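Local atomic coordinates of hypothetical protein (Parabacteroides merdae, PDB entry 4OO3), a protein that is of unknown function but is probably a nicotinamide-nucleotide-dependent oxidoreductase, pairing an NAD-binding Rossmann fold with a putative oxidoreductase C-terminal domain. Residues L130-F135 with I237-D242; L226-A231 with V420-A425. All blocks are in the same frame, centred on the assembly; numbering follows the deposited sequence.

Contact 1. Residues L130-F135 with I237-D242; sequences LLEECF and IDYRKD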
loop_
_atom_site.group_PDB
_atom_site.type_symbol
_atom_site.label_atom_id
_atom_site.label_comp_id
_atom_site.label_asym_id
_atom_site.label_seq_id
_atom_site.Cartn_x
_atom_site.Cartn_y
_atom_site.Cartn_z
ATOM N N LEU A 130 -12.888 -12.315 -9.179
ATOM C CA LEU A 130 -12.842 -11.437 -10.352
ATOM C C LEU A 130 -11.403 -10.988 -10.664
ATOM O O LEU A 130 -11.021 -10.872 -11.829
ATOM C CB LEU A 130 -13.758 -10.217 -10.138
ATOM C CG LEU A 130 -14.130 -9.389 -11.375
ATOM C CD1 LEU A 130 -14.839 -10.248 -12.413
ATOM C CD2 LEU A 130 -14.987 -8.191 -10.984
ATOM N N LEU A 131 -10.608 -10.755 -9.620
ATOM C CA LEU A 131 -9.227 -10.299 -9.784
ATOM C C LEU A 131 -8.347 -11.395 -10.355
ATOM O O LEU A 131 -7.396 -11.105 -11.068
ATOM C CB LEU A 131 -8.648 -9.828 -8.451
ATOM C CG LEU A 131 -7.218 -9.274 -8.440
ATOM C CD1 LEU A 131 -7.125 -8.002 -9.267
ATOM C CD2 LEU A 131 -6.758 -9.007 -7.019
ATOM N N GLU A 132 -8.644 -12.648 -10.020
ATOM C CA GLU A 132 -7.966 -13.784 -10.636
ATOM C C GLU A 132 -8.214 -13.829 -12.138
ATOM O O GLU A 132 -7.292 -14.076 -12.905
ATOM C CB GLU A 132 -8.424 -15.104 -10.020
ATOM C CG GLU A 132 -7.941 -15.331 -8.605
ATOM C CD GLU A 132 -8.446 -16.640 -8.053
ATOM O OE1 GLU A 132 -9.675 -16.784 -7.878
ATOM O OE2 GLU A 132 -7.610 -17.526 -7.817
ATOM N N GLU A 133 -9.461 -13.603 -12.551
ATOM C CA GLU A 133 -9.792 -13.533 -13.979
ATOM C C GLU A 133 -9.010 -12.393 -14.666
ATOM O O GLU A 133 -8.454 -12.582 -15.755
ATOM C CB GLU A 133 -11.303 -13.352 -14.186
ATOM C CG GLU A 133 -11.784 -13.715 -15.587
ATOM C CD GLU A 133 -13.253 -13.394 -15.831
ATOM O OE1 GLU A 133 -13.978 -13.071 -14.868
ATOM O OE2 GLU A 133 -13.692 -13.467 -17.000
ATOM N N CYS A 134 -8.967 -11.229 -14.012
ATOM C CA CYS A 134 -8.189 -10.078 -14.489
ATOM C C CYS A 134 -6.748 -10.464 -14.801
ATOM O O CYS A 134 -6.220 -10.126 -15.866
ATOM C CB CYS A 134 -8.180 -8.945 -13.455
ATOM S SG CYS A 134 -9.778 -8.173 -13.128
ATOM N N PHE A 135 -6.109 -11.174 -13.877
ATOM C CA PHE A 135 -4.740 -11.621 -14.108
ATOM C C PHE A 135 -4.645 -12.640 -15.242
ATOM O O PHE A 135 -3.668 -12.646 -15.990
ATOM C CB PHE A 135 -4.110 -12.155 -12.820
ATOM C CG PHE A 135 -3.592 -11.069 -11.910
ATOM C CD1 PHE A 135 -2.601 -10.207 -12.341
ATOM C CD2 PHE A 135 -4.085 -10.920 -10.632
ATOM C CE1 PHE A 135 -2.122 -9.210 -11.517
ATOM C CE2 PHE A 135 -3.607 -9.926 -9.799
ATOM C CZ PHE A 135 -2.624 -9.069 -10.243
ATOM N N ILE A 237 4.950 -17.186 -3.860
ATOM C CA ILE A 237 4.003 -17.723 -2.881
ATOM C C ILE A 237 2.810 -18.315 -3.629
ATOM O O ILE A 237 2.146 -17.610 -4.396
ATOM C CB ILE A 237 3.497 -16.638 -1.903
ATOM C CG1 ILE A 237 4.659 -15.837 -1.280
ATOM C CG2 ILE A 237 2.622 -17.254 -0.814
ATOM C CD1 ILE A 237 5.607 -16.640 -0.413
ATOM N N ASP A 238 2.555 -19.609 -3.423
ATOM C CA ASP A 238 1.387 -20.274 -3.987
ATOM C C ASP A 238 0.283 -20.220 -2.940
ATOM O O ASP A 238 0.339 -20.927 -1.937
ATOM C CB ASP A 238 1.714 -21.727 -4.354
ATOM C CG ASP A 238 0.535 -22.463 -4.997
ATOM O OD1 ASP A 238 -0.579 -21.896 -5.087
ATOM O OD2 ASP A 238 0.723 -23.626 -5.407
ATOM N N TYR A 239 -0.728 -19.389 -3.173
ATOM C CA TYR A 239 -1.734 -19.135 -2.145
ATOM C C TYR A 239 -2.596 -20.367 -1.868
ATOM O O TYR A 239 -3.162 -20.500 -0.785
ATOM C CB TYR A 239 -2.580 -17.893 -2.481
ATOM C CG TYR A 239 -3.660 -18.077 -3.521
ATOM C CD1 TYR A 239 -4.879 -18.645 -3.181
ATOM C CD2 TYR A 239 -3.473 -17.663 -4.837
ATOM C CE1 TYR A 239 -5.872 -18.821 -4.121
ATOM C CE2 TYR A 239 -4.465 -17.827 -5.783
ATOM C CZ TYR A 239 -5.659 -18.409 -5.412
ATOM O OH TYR A 239 -6.657 -18.591 -6.320
ATOM N N ARG A 240 -2.675 -21.273 -2.838
ATOM C CA ARG A 240 -3.387 -22.539 -2.652
ATOM C C ARG A 240 -2.695 -23.475 -1.651
ATOM O O ARG A 240 -3.354 -24.305 -1.022
ATOM C CB ARG A 240 -3.570 -23.246 -3.997
ATOM C CG ARG A 240 -4.434 -22.462 -4.972
ATOM C CD ARG A 240 -4.764 -23.274 -6.211
ATOM N NE ARG A 240 -5.495 -22.493 -7.210
ATOM C CZ ARG A 240 -4.945 -21.612 -8.047
ATOM N NH1 ARG A 240 -3.638 -21.366 -8.020
ATOM N NH2 ARG A 240 -5.711 -20.966 -8.922
ATOM N N LYS A 241 -1.383 -23.329 -1.493
ATOM C CA LYS A 241 -0.592 -24.247 -0.672
ATOM C C LYS A 241 0.105 -23.611 0.524
ATOM O O LYS A 241 0.352 -24.287 1.508
ATOM C CB LYS A 241 0.462 -24.927 -1.547
ATOM C CG LYS A 241 -0.139 -25.795 -2.637
ATOM C CD LYS A 241 0.928 -26.504 -3.451
ATOM C CE LYS A 241 0.294 -27.487 -4.424
ATOM N NZ LYS A 241 1.312 -28.244 -5.201
ATOM N N ASP A 242 0.436 -22.326 0.442
ATOM C CA ASP A 242 1.347 -21.714 1.404
ATOM C C ASP A 242 0.664 -20.876 2.479
ATOM O O ASP A 242 1.311 -20.481 3.451
ATOM C CB ASP A 242 2.353 -20.833 0.660
ATOM C CG ASP A 242 3.266 -21.628 -0.266
ATOM O OD1 ASP A 242 3.529 -22.812 0.016
ATOM O OD2 ASP A 242 3.729 -21.057 -1.280
#
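Glu132 and Tyr239 meet at the surface, the carboxylate of one at the hydroxyl end of the other. The modelled separation of 2.1 Å between Glu132 OE2 and Tyr239 OH is too short to be trusted, so the bonding here remains doubtful. As modelled, and so with little certainty, Glu132 OE2 lies at the edge of the tyrosine ring, near its plane. The glutamate's extended chain suits this place because it carries the acid outward from the helix to the phenol.

Opposite charges may add a weak attraction. As modelled, Arg240 NH2 is 4.1 Å from Glu132 OE2, an oxygen whose place is unsure and which lies well out of the guanidinium plane, so no N-H points at it. Within 237-242, Arg240 CG lies over the rim of one face of the Tyr239 ring, and Tyr239 OH over the rim of the guanidinium.

Asp238 is the N-cap of the short, weakly bonded helix that carries both side chains: its OD1 accepts from Arg240 N at 3.1 Å. Separately, Asp238 N donates to Asp242 OD2 at 2.8 Å; aspartate's short acid suits such local bonds.

Tyr239 also stacks on Tyr428 of helix 419-439 and meets Phe128 of helix 125-140 edge-to-face. On the Rossmann side, Leu131, Cys134 and Phe135 pack against Leu145 of strand 145-147, while Leu130 and Cys134 touch helix 98-110.

Contact 2. Residues L226-A231 with V420-A425; sequences LVQWEA and VPNMLA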
loop_
_atom_site.group_PDB
_atom_site.type_symbol
_atom_site.label_atom_id
_atom_site.label_comp_id
_atom_site.label_asym_id
_atom_site.label_seq_id
_atom_site.Cartn_x
_atom_site.Cartn_y
_atom_site.Cartn_z
ATOM N N LEU A 226 4.381 -6.623 2.793
ATOM C CA LEU A 226 5.678 -6.506 3.447
ATOM C C LEU A 226 6.153 -7.838 4.024
ATOM O O LEU A 226 7.331 -8.162 3.878
ATOM C CB LEU A 226 5.685 -5.433 4.539
ATOM C CG LEU A 226 5.775 -3.984 4.082
ATOM C CD1 LEU A 226 6.020 -3.098 5.291
ATOM C CD2 LEU A 226 6.860 -3.772 3.038
ATOM N N VAL A 227 5.269 -8.614 4.665
ATOM C CA VAL A 227 5.739 -9.883 5.252
ATOM C C VAL A 227 6.246 -10.827 4.150
ATOM O O VAL A 227 7.275 -11.458 4.327
ATOM C CB VAL A 227 4.805 -10.559 6.324
ATOM C CG1 VAL A 227 3.599 -9.716 6.695
ATOM C CG2 VAL A 227 4.428 -11.994 5.969
ATOM N N GLN A 228 5.562 -10.871 3.010
ATOM C CA GLN A 228 6.044 -11.610 1.831
ATOM C C GLN A 228 7.383 -11.067 1.321
ATOM O O GLN A 228 8.335 -11.812 1.107
ATOM C CB GLN A 228 5.019 -11.529 0.690
ATOM C CG GLN A 228 3.682 -12.194 0.991
ATOM C CD GLN A 228 2.681 -12.092 -0.154
ATOM O OE1 GLN A 228 2.878 -11.351 -1.137
ATOM N NE2 GLN A 228 1.591 -12.837 -0.030
ATOM N N TRP A 229 7.436 -9.755 1.132
ATOM C CA TRP A 229 8.562 -9.109 0.471
ATOM C C TRP A 229 9.826 -9.046 1.349
ATOM O O TRP A 229 10.944 -9.263 0.865
ATOM C CB TRP A 229 8.127 -7.712 0.023
ATOM C CG TRP A 229 9.056 -7.051 -0.905
ATOM C CD1 TRP A 229 9.173 -7.262 -2.254
ATOM C CD2 TRP A 229 10.009 -6.052 -0.571
ATOM N NE1 TRP A 229 10.147 -6.451 -2.775
ATOM C CE2 TRP A 229 10.681 -5.701 -1.760
ATOM C CE3 TRP A 229 10.367 -5.420 0.622
ATOM C CZ2 TRP A 229 11.688 -4.748 -1.786
ATOM C CZ3 TRP A 229 11.368 -4.475 0.591
ATOM C CH2 TRP A 229 12.015 -4.146 -0.605
ATOM N N GLU A 230 9.653 -8.759 2.634
ATOM C CA GLU A 230 10.786 -8.720 3.560
ATOM C C GLU A 230 11.259 -10.112 3.985
ATOM O O GLU A 230 12.455 -10.377 4.023
ATOM C CB GLU A 230 10.425 -7.936 4.815
ATOM C CG GLU A 230 10.202 -6.453 4.596
ATOM C CD GLU A 230 9.513 -5.797 5.776
ATOM O OE1 GLU A 230 8.941 -6.514 6.616
ATOM O OE2 GLU A 230 9.530 -4.561 5.869
ATOM N N ALA A 231 10.314 -10.986 4.312
ATOM C CA ALA A 231 10.626 -12.245 4.989
ATOM C C ALA A 231 10.782 -13.423 4.041
ATOM O O ALA A 231 11.334 -14.454 4.426
ATOM C CB ALA A 231 9.568 -12.549 6.037
ATOM N N VAL A 420 2.929 -11.419 -9.864
ATOM C CA VAL A 420 1.519 -11.760 -10.022
ATOM C C VAL A 420 1.083 -12.800 -8.993
ATOM O O VAL A 420 0.125 -12.561 -8.247
ATOM C CB VAL A 420 1.187 -12.225 -11.453
ATOM C CG1 VAL A 420 -0.222 -12.814 -11.524
ATOM C CG2 VAL A 420 1.332 -11.064 -12.424
ATOM N N PRO A 421 1.788 -13.941 -8.915
ATOM C CA PRO A 421 1.358 -14.903 -7.894
ATOM C C PRO A 421 1.337 -14.317 -6.471
ATOM O O PRO A 421 0.443 -14.639 -5.702
ATOM C CB PRO A 421 2.366 -16.058 -8.025
ATOM C CG PRO A 421 3.478 -15.547 -8.873
ATOM C CD PRO A 421 2.926 -14.437 -9.710
ATOM N N ASN A 422 2.291 -13.448 -6.142
ATOM C CA ASN A 422 2.346 -12.841 -4.804
ATOM C C ASN A 422 1.312 -11.746 -4.552
ATOM O O ASN A 422 0.880 -11.571 -3.405
ATOM C CB ASN A 422 3.757 -12.338 -4.492
ATOM C CG ASN A 422 4.768 -13.474 -4.411
ATOM O OD1 ASN A 422 4.426 -14.646 -4.594
ATOM N ND2 ASN A 422 6.015 -13.134 -4.125
HETATM N N MSE A 423 0.908 -11.022 -5.596
HETATM C CA MSE A 423 -0.231 -10.099 -5.490
HETATM C C MSE A 423 -1.472 -10.912 -5.178
HETATM O O MSE A 423 -2.247 -10.571 -4.277
HETATM C CB MSE A 423 -0.428 -9.261 -6.758
HETATM C CG MSE A 423 0.596 -8.133 -6.855
HETATM SE SE MSE A 423 0.226 -6.953 -8.384
HETATM C CE MSE A 423 0.989 -8.021 -9.848
ATOM N N LEU A 424 -1.657 -12.015 -5.894
ATOM C CA LEU A 424 -2.773 -12.916 -5.621
ATOM C C LEU A 424 -2.722 -13.524 -4.218
ATOM O O LEU A 424 -3.740 -13.573 -3.538
ATOM C CB LEU A 424 -2.838 -14.024 -6.666
ATOM C CG LEU A 424 -3.358 -13.607 -8.041
ATOM C CD1 LEU A 424 -3.250 -14.787 -8.995
ATOM C CD2 LEU A 424 -4.794 -13.108 -7.944
ATOM N N ALA A 425 -1.550 -13.978 -3.774
ATOM C CA ALA A 425 -1.425 -14.529 -2.417
ATOM C C ALA A 425 -1.783 -13.485 -1.372
ATOM O O ALA A 425 -2.430 -13.789 -0.370
ATOM C CB ALA A 425 -0.022 -15.069 -2.171
#
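Helix 220-231 of the C-terminal domain packs against the long final helix 419-439 through Gln228, which reaches across to Asn422 and Ala425 in a buried contact. Within these two segments the nearest CA atoms, those of Gln228 and Asn422, are 7.7 Å apart, and the glutamine spans that distance. Its CG is anti to the carbonyl carbon (chi1 -64°) and the chain then runs extended, delivering the amide to the facing backbone. As modelled, Gln228 OE1 is 3.0 Å from Asn422 O; the amide is probably turned over, however, and the reversed orientation could place an N-H there as a hydrogen bond. The other arm of the amide rests against Ala425, whose small methyl lets it lie close. Were Gln228 an alanine, a gap would be likely to open between the two helices, and Asn422 O would probably lose the amide that faces it.

Asn422 passes Gln228 in the opposite direction, and its own amide is used elsewhere: OD1 accepts from Ile237 N and ND2 donates to Gln235 O. Beyond the pair, Gln228 touches Ile294 of strand 282-294, while Met423 and Leu424 turn to Phe135 of helix 125-140.

In the fold
From the N terminus, helix 125-140 comes first, and contact 1 closes a loop of 101 residues that takes in strand 145-147, at one edge of the parallel sheet, and returns at 237-242. Contact 2 starts inside that loop, at 226-231, and ends at 420-425, so the two closures cross. Its longer loop holds eight of the nine strands of the mixed sheet. The centres of the two contacts lie about 11 Å apart, and they touch directly: Phe135 packs on Val420 and Leu424, and Tyr239 on Ala425. The final helix thus lies between Rossmann helix 125-140 and helix 220-231. Contact 1 joins the Rossmann fold, probably the nucleotide-binding part, to the C-terminal domain; contact 2 packs helices within that domain.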